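Local coordinates for protein extracellular sialidase/neuraminidase, putative (Aspergillus fumigatus, PDB 2XZI) that acts as a Kdnase, probably hydrolysing the glycosidic bond of terminal Kdn, a deaminated sialic acid, as a member of the sialidase family, at residues V108-D111 with I115-F118; Y154-R159 with T164-V169; M253-T258 with G263-D268; A289-L294 with K316-G321. All coordinates share one frame; numbering follows the deposited sequence.

Contact 1. Residues V108-D111 with I115-F118; sequences VVDD and IYLF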
# COMPACT_ATOMS: atom_id res chain seq x y z
N VAL A 108 -6.84 -3.38 -6.68
CA VAL A 108 -7.90 -4.25 -6.19
C VAL A 108 -8.18 -5.32 -7.25
O VAL A 108 -8.30 -5.00 -8.43
CB VAL A 108 -9.18 -3.45 -5.80
CG1 VAL A 108 -9.73 -2.64 -6.99
CG2 VAL A 108 -10.24 -4.37 -5.16
N VAL A 109 -8.31 -6.55 -6.79
CA VAL A 109 -8.60 -7.66 -7.68
C VAL A 109 -10.12 -7.85 -7.73
O VAL A 109 -10.77 -8.03 -6.71
CB VAL A 109 -7.91 -8.96 -7.21
CG1 VAL A 109 -8.29 -10.12 -8.16
CG2 VAL A 109 -6.38 -8.79 -7.13
N ASP A 110 -10.67 -7.79 -8.94
CA ASP A 110 -12.11 -7.99 -9.14
C ASP A 110 -12.45 -9.47 -9.35
O ASP A 110 -11.55 -10.29 -9.55
CB ASP A 110 -12.65 -7.11 -10.27
CG ASP A 110 -14.07 -6.62 -10.01
OD1 ASP A 110 -14.80 -7.24 -9.19
OD2 ASP A 110 -14.45 -5.61 -10.63
N ASP A 111 -13.75 -9.81 -9.34
CA ASP A 111 -14.22 -11.21 -9.32
C ASP A 111 -13.83 -12.00 -10.57
O ASP A 111 -13.71 -13.24 -10.52
CB ASP A 111 -15.75 -11.29 -9.19
CG ASP A 111 -16.29 -10.62 -7.95
OD1 ASP A 111 -15.51 -10.27 -7.03
OD2 ASP A 111 -17.52 -10.43 -7.90
N ILE A 115 -7.43 -7.04 -12.67
CA ILE A 115 -6.76 -6.31 -11.60
C ILE A 115 -6.77 -4.82 -11.94
O ILE A 115 -6.15 -4.38 -12.90
CB ILE A 115 -5.32 -6.78 -11.32
CG1 ILE A 115 -5.27 -8.30 -11.08
CG2 ILE A 115 -4.77 -6.01 -10.11
CD1 ILE A 115 -4.85 -9.09 -12.33
N TYR A 116 -7.51 -4.05 -11.14
CA TYR A 116 -7.54 -2.63 -11.26
C TYR A 116 -6.41 -2.03 -10.45
O TYR A 116 -6.12 -2.48 -9.35
CB TYR A 116 -8.86 -2.11 -10.72
CG TYR A 116 -10.08 -2.27 -11.60
CD1 TYR A 116 -10.18 -1.59 -12.82
CD2 TYR A 116 -11.15 -3.04 -11.17
CE1 TYR A 116 -11.34 -1.70 -13.60
CE2 TYR A 116 -12.30 -3.16 -11.94
CZ TYR A 116 -12.37 -2.48 -13.14
OH TYR A 116 -13.52 -2.56 -13.91
N LEU A 117 -5.76 -1.01 -11.01
CA LEU A 117 -4.73 -0.28 -10.29
C LEU A 117 -5.00 1.22 -10.39
O LEU A 117 -4.84 1.84 -11.45
CB LEU A 117 -3.32 -0.66 -10.78
CG LEU A 117 -2.15 0.10 -10.16
CD1 LEU A 117 -1.88 -0.40 -8.77
CD2 LEU A 117 -0.93 -0.15 -11.01
N PHE A 118 -5.45 1.80 -9.28
CA PHE A 118 -5.56 3.25 -9.19
C PHE A 118 -4.21 3.85 -8.83
O PHE A 118 -3.44 3.25 -8.10
CB PHE A 118 -6.60 3.65 -8.14
CG PHE A 118 -8.03 3.38 -8.55
CD1 PHE A 118 -8.64 2.14 -8.33
CD2 PHE A 118 -8.77 4.39 -9.19
CE1 PHE A 118 -9.97 1.90 -8.74
CE2 PHE A 118 -10.09 4.16 -9.61
CZ PHE A 118 -10.68 2.91 -9.37

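Contact 2. Residues Y154-R159 with T164-V169; sequences YLTESR and TWSKPV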
# COMPACT_ATOMS: atom_id res chain seq x y z
N TYR A 154 -5.45 8.38 -11.91
CA TYR A 154 -5.43 7.51 -13.07
C TYR A 154 -5.86 6.10 -12.74
O TYR A 154 -5.72 5.64 -11.60
CB TYR A 154 -4.01 7.48 -13.61
CG TYR A 154 -3.69 8.61 -14.57
CD1 TYR A 154 -3.20 9.85 -14.12
CD2 TYR A 154 -3.86 8.44 -15.94
CE1 TYR A 154 -2.88 10.86 -15.03
CE2 TYR A 154 -3.54 9.47 -16.85
CZ TYR A 154 -3.06 10.66 -16.39
OH TYR A 154 -2.75 11.66 -17.29
N LEU A 155 -6.36 5.40 -13.75
CA LEU A 155 -6.72 3.99 -13.61
C LEU A 155 -6.15 3.17 -14.75
O LEU A 155 -6.35 3.50 -15.92
CB LEU A 155 -8.24 3.82 -13.56
CG LEU A 155 -8.76 2.39 -13.43
CD1 LEU A 155 -8.38 1.74 -12.08
CD2 LEU A 155 -10.28 2.36 -13.63
N THR A 156 -5.43 2.11 -14.40
CA THR A 156 -5.03 1.10 -15.38
C THR A 156 -5.56 -0.25 -14.90
O THR A 156 -5.96 -0.40 -13.73
CB THR A 156 -3.49 1.10 -15.58
OG1 THR A 156 -3.13 0.01 -16.45
CG2 THR A 156 -2.76 0.94 -14.26
N GLU A 157 -5.61 -1.22 -15.80
CA GLU A 157 -6.00 -2.56 -15.39
C GLU A 157 -5.29 -3.61 -16.21
O GLU A 157 -4.75 -3.32 -17.28
CB GLU A 157 -7.52 -2.75 -15.41
CG GLU A 157 -8.15 -2.73 -16.79
CD GLU A 157 -8.29 -1.34 -17.37
OE1 GLU A 157 -8.68 -0.42 -16.62
OE2 GLU A 157 -8.04 -1.17 -18.58
N SER A 158 -5.26 -4.82 -15.67
CA SER A 158 -4.71 -5.97 -16.37
C SER A 158 -5.76 -7.05 -16.49
O SER A 158 -6.51 -7.32 -15.55
CB SER A 158 -3.48 -6.49 -15.62
OG SER A 158 -3.02 -7.72 -16.18
N ARG A 159 -5.82 -7.66 -17.68
CA ARG A 159 -6.75 -8.76 -17.94
C ARG A 159 -6.03 -10.11 -18.03
O ARG A 159 -6.67 -11.13 -18.30
CB ARG A 159 -7.50 -8.54 -19.26
CG ARG A 159 -8.03 -7.15 -19.51
CD ARG A 159 -9.13 -6.76 -18.54
NE ARG A 159 -9.73 -5.48 -18.92
CZ ARG A 159 -10.89 -5.02 -18.46
NH1 ARG A 159 -11.58 -5.71 -17.55
NH2 ARG A 159 -11.35 -3.85 -18.89
N THR A 164 0.37 -7.72 -18.48
CA THR A 164 0.38 -6.44 -19.16
C THR A 164 -0.72 -5.54 -18.59
O THR A 164 -1.69 -6.02 -17.99
CB THR A 164 0.15 -6.57 -20.68
OG1 THR A 164 -1.15 -7.10 -20.91
CG2 THR A 164 1.21 -7.49 -21.34
N TRP A 165 -0.52 -4.25 -18.81
CA TRP A 165 -1.34 -3.18 -18.25
C TRP A 165 -1.78 -2.21 -19.34
O TRP A 165 -1.01 -1.87 -20.23
CB TRP A 165 -0.52 -2.42 -17.19
CG TRP A 165 -0.23 -3.32 -16.05
CD1 TRP A 165 0.87 -4.14 -15.90
CD2 TRP A 165 -1.07 -3.58 -14.94
NE1 TRP A 165 0.76 -4.86 -14.75
CE2 TRP A 165 -0.42 -4.54 -14.13
CE3 TRP A 165 -2.32 -3.08 -14.53
CZ2 TRP A 165 -0.99 -5.04 -12.94
CZ3 TRP A 165 -2.89 -3.57 -13.34
CH2 TRP A 165 -2.22 -4.54 -12.57
N SER A 166 -3.03 -1.76 -19.25
CA SER A 166 -3.54 -0.76 -20.17
C SER A 166 -2.86 0.61 -19.95
O SER A 166 -2.37 0.90 -18.85
CB SER A 166 -5.04 -0.66 -20.02
OG SER A 166 -5.38 -0.21 -18.72
N LYS A 167 -2.83 1.44 -20.98
CA LYS A 167 -2.37 2.82 -20.80
C LYS A 167 -3.28 3.48 -19.76
O LYS A 167 -4.51 3.43 -19.92
CB LYS A 167 -2.42 3.61 -22.10
CG LYS A 167 -1.90 5.03 -21.93
CD LYS A 167 -1.55 5.66 -23.28
CE LYS A 167 -1.80 7.16 -23.26
NZ LYS A 167 -3.24 7.47 -23.41
N PRO A 168 -2.70 4.06 -18.70
CA PRO A 168 -3.58 4.62 -17.67
C PRO A 168 -4.53 5.69 -18.20
O PRO A 168 -4.12 6.53 -19.01
CB PRO A 168 -2.60 5.21 -16.66
CG PRO A 168 -1.33 4.41 -16.85
CD PRO A 168 -1.27 4.19 -18.34
N VAL A 169 -5.78 5.62 -17.75
CA VAL A 169 -6.81 6.57 -18.14
C VAL A 169 -7.01 7.59 -17.02
O VAL A 169 -7.09 7.24 -15.83
CB VAL A 169 -8.15 5.88 -18.44
CG1 VAL A 169 -9.22 6.92 -18.84
CG2 VAL A 169 -7.97 4.85 -19.55
O HOH W 1 -4.06 -6.88 -19.78

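Contact 3. Residues M253-T258 with G263-D268; sequences MVARGT and GAFAPD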
# COMPACT_ATOMS: atom_id res chain seq x y z
N MET A 253 -6.53 7.21 12.82
CA MET A 253 -7.86 7.82 12.83
C MET A 253 -8.86 6.84 12.23
O MET A 253 -8.72 6.44 11.08
CB MET A 253 -7.84 9.14 12.07
CG MET A 253 -6.92 10.21 12.67
SD MET A 253 -7.41 10.72 14.33
CE MET A 253 -8.85 11.69 13.94
N VAL A 254 -9.86 6.45 13.01
CA VAL A 254 -10.80 5.40 12.62
C VAL A 254 -12.22 5.92 12.46
O VAL A 254 -12.69 6.72 13.28
CB VAL A 254 -10.75 4.18 13.62
CG1 VAL A 254 -11.88 3.19 13.38
CG2 VAL A 254 -9.40 3.48 13.51
N ALA A 255 -12.90 5.48 11.41
CA ALA A 255 -14.33 5.71 11.26
C ALA A 255 -14.99 4.46 10.73
O ALA A 255 -14.35 3.66 10.01
CB ALA A 255 -14.60 6.88 10.34
N ARG A 256 -16.27 4.28 11.07
CA ARG A 256 -17.05 3.10 10.65
C ARG A 256 -18.29 3.54 9.90
O ARG A 256 -18.83 4.63 10.16
CB ARG A 256 -17.40 2.22 11.84
CG ARG A 256 -16.18 1.54 12.41
CD ARG A 256 -16.49 0.83 13.74
NE ARG A 256 -15.29 0.22 14.31
CZ ARG A 256 -14.42 0.84 15.10
NH1 ARG A 256 -14.61 2.11 15.45
NH2 ARG A 256 -13.36 0.19 15.54
N GLY A 257 -18.72 2.72 8.95
CA GLY A 257 -19.86 3.08 8.14
C GLY A 257 -20.30 1.98 7.21
O GLY A 257 -19.99 0.79 7.41
N THR A 258 -21.06 2.40 6.21
CA THR A 258 -21.55 1.51 5.16
C THR A 258 -21.51 2.33 3.86
O THR A 258 -21.09 3.50 3.87
CB THR A 258 -23.00 1.08 5.41
OG1 THR A 258 -23.85 2.22 5.30
CG2 THR A 258 -23.19 0.44 6.81
N GLY A 263 -19.76 7.42 10.06
CA GLY A 263 -19.72 8.24 11.26
C GLY A 263 -18.42 9.02 11.32
O GLY A 263 -17.62 9.00 10.36
N ALA A 264 -18.20 9.67 12.45
CA ALA A 264 -17.03 10.51 12.64
C ALA A 264 -15.72 9.72 12.74
O ALA A 264 -15.69 8.58 13.21
CB ALA A 264 -17.19 11.39 13.86
N PHE A 265 -14.65 10.37 12.29
CA PHE A 265 -13.30 9.89 12.55
C PHE A 265 -12.86 10.29 13.95
O PHE A 265 -13.10 11.43 14.38
CB PHE A 265 -12.30 10.44 11.52
CG PHE A 265 -12.33 9.70 10.21
CD1 PHE A 265 -13.26 10.03 9.23
CD2 PHE A 265 -11.40 8.68 9.95
CE1 PHE A 265 -13.30 9.35 8.00
CE2 PHE A 265 -11.43 8.00 8.72
CZ PHE A 265 -12.38 8.33 7.75
N ALA A 266 -12.22 9.36 14.65
CA ALA A 266 -11.69 9.61 15.99
C ALA A 266 -10.42 8.80 16.19
O ALA A 266 -10.27 7.72 15.61
CB ALA A 266 -12.74 9.24 17.05
N PRO A 267 -9.48 9.32 16.99
CA PRO A 267 -8.23 8.58 17.19
C PRO A 267 -8.49 7.26 17.90
O PRO A 267 -9.34 7.19 18.80
CB PRO A 267 -7.38 9.53 18.04
CG PRO A 267 -8.35 10.49 18.64
CD PRO A 267 -9.46 10.64 17.67
N ASP A 268 -7.78 6.21 17.48
CA ASP A 268 -7.83 4.92 18.14
C ASP A 268 -6.65 4.84 19.08
O ASP A 268 -5.51 4.68 18.65
CB ASP A 268 -7.78 3.78 17.12
CG ASP A 268 -7.99 2.41 17.76
OD1 ASP A 268 -7.64 2.22 18.94
OD2 ASP A 268 -8.50 1.52 17.06
O HOH W 2 -17.41 6.30 12.89
O HOH W 3 -11.44 1.13 17.50

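Contact 4. Residues A289-L294 with K316-G321; sequences ARTIFL and KKFNYG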
# COMPACT_ATOMS: atom_id res chain seq x y z
N ALA A 289 -13.37 -15.08 13.36
CA ALA A 289 -13.14 -14.06 12.33
C ALA A 289 -11.98 -13.16 12.73
O ALA A 289 -11.83 -12.82 13.91
CB ALA A 289 -14.40 -13.24 12.13
N ARG A 290 -11.15 -12.79 11.75
CA ARG A 290 -9.95 -11.99 12.03
C ARG A 290 -9.74 -10.86 11.03
O ARG A 290 -9.89 -11.06 9.82
CB ARG A 290 -8.71 -12.90 12.03
CG ARG A 290 -8.76 -14.10 13.03
CD ARG A 290 -7.46 -14.89 12.97
NE ARG A 290 -7.52 -16.29 13.44
CZ ARG A 290 -7.91 -17.32 12.69
NH1 ARG A 290 -8.36 -17.16 11.45
NH2 ARG A 290 -7.85 -18.54 13.20
N THR A 291 -9.36 -9.70 11.56
CA THR A 291 -8.86 -8.58 10.79
C THR A 291 -7.42 -8.40 11.22
O THR A 291 -7.11 -8.50 12.42
CB THR A 291 -9.63 -7.28 11.08
OG1 THR A 291 -11.03 -7.48 10.86
CG2 THR A 291 -9.18 -6.14 10.19
N ILE A 292 -6.54 -8.17 10.25
CA ILE A 292 -5.11 -7.94 10.46
C ILE A 292 -4.79 -6.46 10.22
O ILE A 292 -5.32 -5.84 9.30
CB ILE A 292 -4.24 -8.82 9.49
CG1 ILE A 292 -4.79 -10.25 9.30
CG2 ILE A 292 -2.78 -8.79 9.94
CD1 ILE A 292 -4.89 -11.12 10.58
N PHE A 293 -3.92 -5.90 11.06
CA PHE A 293 -3.46 -4.52 10.91
C PHE A 293 -1.94 -4.45 11.03
O PHE A 293 -1.34 -5.19 11.81
CB PHE A 293 -4.11 -3.61 11.96
CG PHE A 293 -3.73 -2.17 11.80
CD1 PHE A 293 -4.25 -1.40 10.76
CD2 PHE A 293 -2.83 -1.57 12.68
CE1 PHE A 293 -3.89 -0.08 10.59
CE2 PHE A 293 -2.46 -0.23 12.52
CZ PHE A 293 -3.00 0.52 11.46
N LEU A 294 -1.33 -3.57 10.24
CA LEU A 294 0.12 -3.38 10.25
C LEU A 294 0.46 -1.90 10.13
O LEU A 294 -0.02 -1.21 9.23
CB LEU A 294 0.74 -4.13 9.07
CG LEU A 294 2.25 -4.03 8.84
CD1 LEU A 294 3.10 -4.45 10.03
CD2 LEU A 294 2.57 -4.91 7.62
N LYS A 316 -12.88 -3.23 16.99
CA LYS A 316 -12.70 -2.21 18.02
C LYS A 316 -11.29 -2.24 18.60
O LYS A 316 -10.67 -1.18 18.73
CB LYS A 316 -13.74 -2.34 19.14
CG LYS A 316 -13.66 -1.18 20.15
CD LYS A 316 -14.89 -1.11 21.05
CE LYS A 316 -14.62 -1.69 22.43
NZ LYS A 316 -15.49 -1.04 23.46
N LYS A 317 -10.82 -3.43 18.95
CA LYS A 317 -9.52 -3.60 19.60
C LYS A 317 -8.68 -4.64 18.88
O LYS A 317 -9.16 -5.73 18.55
CB LYS A 317 -9.68 -4.01 21.07
CG LYS A 317 -8.40 -3.85 21.88
CD LYS A 317 -8.51 -4.38 23.30
CE LYS A 317 -7.31 -3.96 24.14
NZ LYS A 317 -6.01 -4.33 23.50
N PHE A 318 -7.42 -4.28 18.67
CA PHE A 318 -6.41 -5.22 18.19
C PHE A 318 -5.52 -5.68 19.35
O PHE A 318 -5.31 -4.94 20.32
CB PHE A 318 -5.55 -4.56 17.10
CG PHE A 318 -6.26 -4.40 15.79
CD1 PHE A 318 -7.16 -3.36 15.59
CD2 PHE A 318 -6.05 -5.31 14.76
CE1 PHE A 318 -7.83 -3.22 14.39
CE2 PHE A 318 -6.74 -5.18 13.56
CZ PHE A 318 -7.63 -4.14 13.37
N ASN A 319 -5.01 -6.90 19.24
CA ASN A 319 -4.08 -7.41 20.25
C ASN A 319 -2.72 -6.71 20.12
O ASN A 319 -2.54 -5.85 19.25
CB ASN A 319 -3.95 -8.95 20.20
CG ASN A 319 -3.36 -9.50 18.87
OD1 ASN A 319 -2.86 -8.77 18.00
ND2 ASN A 319 -3.38 -10.83 18.74
N TYR A 320 -1.79 -7.05 20.99
CA TYR A 320 -0.45 -6.49 20.89
C TYR A 320 0.19 -6.89 19.56
O TYR A 320 0.82 -6.06 18.89
CB TYR A 320 0.41 -6.97 22.07
CG TYR A 320 1.83 -6.43 22.05
CD1 TYR A 320 2.79 -6.97 21.20
CD2 TYR A 320 2.20 -5.37 22.88
CE1 TYR A 320 4.08 -6.48 21.15
CE2 TYR A 320 3.51 -4.87 22.85
CZ TYR A 320 4.44 -5.43 21.98
OH TYR A 320 5.74 -4.97 21.91
N GLY A 321 0.04 -8.16 19.20
CA GLY A 321 0.55 -8.68 17.95
C GLY A 321 2.00 -9.07 18.08
O GLY A 321 2.42 -9.58 19.13

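Contact 1. Residues V108-D111 with I115-F118
Val108 and Tyr116 face each other as an antiparallel hydrogen-bonded pair, and their main chains hold this end of the hairpin together. Val108 N gives its hydrogen to Tyr116 O at 2.9 Å, and Tyr116 N returns a bond to Val108 O at 3.0 Å. One residue on, Val109 and Ile115 form a non-hydrogen-bonded pair, with their CA atoms 4.5 Å apart.

Apolar contacts run on both faces of the sheet. Val108 and Tyr116 lie side by side on one of them, CG1 of the valine 3.9 Å from CB of the tyrosine. On the other face the partners are Val109 CG2 and Ile115 CG1, 4.1 Å apart; each of these carbons stands beside its own backbone N, which turns the two branches to one another. Beta-branched residues suit such extended positions.

The polar part belongs to Asp110, where the chain leaves the strand. Its OD2 comes to the edge of the Tyr116 ring, in the ring plane and 3.5 Å from CE2, where an aromatic C-H carries slight positive charge; carboxylate and ring are turned 47° apart. OD1 accepts the backbone N of Asp111 at 2.8 Å, which steadies the turn, and also forms a salt bridge with Arg216, while OD2 takes the N-H of Gly214. A buried carboxylate is thus well satisfied, and the Arg216 charge would be expected to favour its ionised form.

Around the hairpin, strand 152-158 pairs with the far edge of strand 115-122. Leu198 of strand 198-202 covers Val108 and Tyr116, and Leu52 of strand 51-58 packs on Ile115 across the opposite face.

Contact 2. Residues Y154-R159 with T164-V169
Ser158 sets its CB squarely over the six-membered ring of Trp165, 3.6 Å from the centroid and only 4° off the ring normal. This is a tight part of the contact: the indole lies flat under the strand and reaches Ile115 beyond it. Close by, Thr156 OG1, anti to its own N (chi1 175°), donates to Ser166 O at 2.7 Å. Ser166 OG sits in a small polar knot, accepting from Glu157 N at 3.1 Å and donating to Glu157 OE2 at 2.8 Å, which it meets from above the carboxylate plane. The other end is close as well: Val169 N to Leu155 O is 2.9 Å and nearly straight at 176°, and Pro168 adds a rigid apolar edge, its CB 3.5 Å from Tyr154 CD2.

Ser158, Asp160, Gly162, Thr164 and Trp165 spell out the Asp box, S-x-D-x-G-x-T-W, the turn that recurs in sialidase propellers. Gly162 N bonds to Ser158 OG and Thr164 OG1 to Asp160 OD2, while the tryptophan folds back against the strand, its NE1 weakly bonded to Gly162 O.

Toward solvent the fit is looser. At the turn, beside the exposed Thr164, a water joins Arg159 N to Thr164 O.

Contact 3. Residues M253-T258 with G263-D268
Met253 loses the most surface here, and it does so by curling over Pro267. Its chain bends at both chi2 and chi3 (-63° and -73°), bringing SD alongside the proline ring, 3.9 Å from Pro267 CB. A flexible thioether can follow the rigid ring in this way.

Phe265 comes next. It lays its ring under Ala255, whose CB stands 3.4 Å from the centroid and almost on the ring normal, a close CH-pi contact. The small methyl of alanine lets the face approach so nearly, while the ring edge receives Met253 O, 3.7 Å from Phe265 CD2.

Val254 works mainly through its backbone. Its N bonds to Ala266 O at 2.9 Å and 178°, and its O accepts Ala266 N at 3.0 Å. On the face away from the phenylalanine, Val254 CG2 lies beside Asp268 CB at 4.0 Å. Further along the hairpin the backbones part at Ala264, where a water joins Arg256 N to Ala264 O; direct bonding resumes with Gly263 N to Arg256 O at 2.9 Å.

Segment 263-268 is the more exposed partner. Strand 250-258 lies within the sheet, pairing also with 272-273 and with 240-244, whose Tyr241 and Asn243 touch Val254 and whose Arg242 and Asp244 touch Phe265.

Contact 4. Residues A289-L294 with K316-G321
Phe318 alone carries loop 316-321 onto strand 290-294, and Lys317 before it is anchored by its main chain, N to Asp312 OD2 and O to Ser310 OG; its ammonium NZ curls back toward Phe318 O in a weak bond of 3.3 Å.

At Phe318 the ring points inward, CG beside its own N (chi1 -73°). Over one face stands Phe293 CB, 3.9 Å from the centroid, with CE2 its nearest ring atom at 3.5 Å. Thr291 meets the ring with its carbonyl O, 3.5 Å from Phe318 CE2, while its CG2 lies 4.1 Å from Phe318 CZ. The Phe293 ring turns its edge to the Phe318 face, centroids 5.8 Å apart and planes tilted by 52°, an inclined edge-to-face pair. A large flat residue suits this buried place, since it must reach past strand 305-310 to the next strand in.

Ser310, Asp312 and Phe318 probably form a degenerate Asp box, one residue longer than the usual repeat and with phenylalanine in place of tryptophan.

Beyond the ring the chain turns back to the sheet edge. Asn319 OD1 takes the N-H of Ile309, and the Tyr320 ring meets Arg306 in a cation-pi contact. Gly321, at phi 85°, adopts a backbone conformation that side chains disfavour.

In the fold
Following the chain, the four contacts come in series, so none encloses or crosses another. Contact 1 closes a tight hairpin with three residues between its segments; contact 2 closes a later turn of the same sheet, after the long link from strand 115-122 to strand 152-158, and joins the latter to the outer strand 169-170. The two meet where strands 115-122 and 152-158 pair, Leu117 N lying 2.8 Å from Thr156 O. Contact 3 shuts the hairpin of a later sheet. Contact 4 spans 21 residues, binding an outer loop to an inner strand of the following sheet. Arg256 NH2 packs on Lys316 CA, linking the neighbouring blades that hold contacts 3 and 4 in what is evidently the six-bladed sialidase propeller; contacts 2 and 4 lie on opposite sides of its centre.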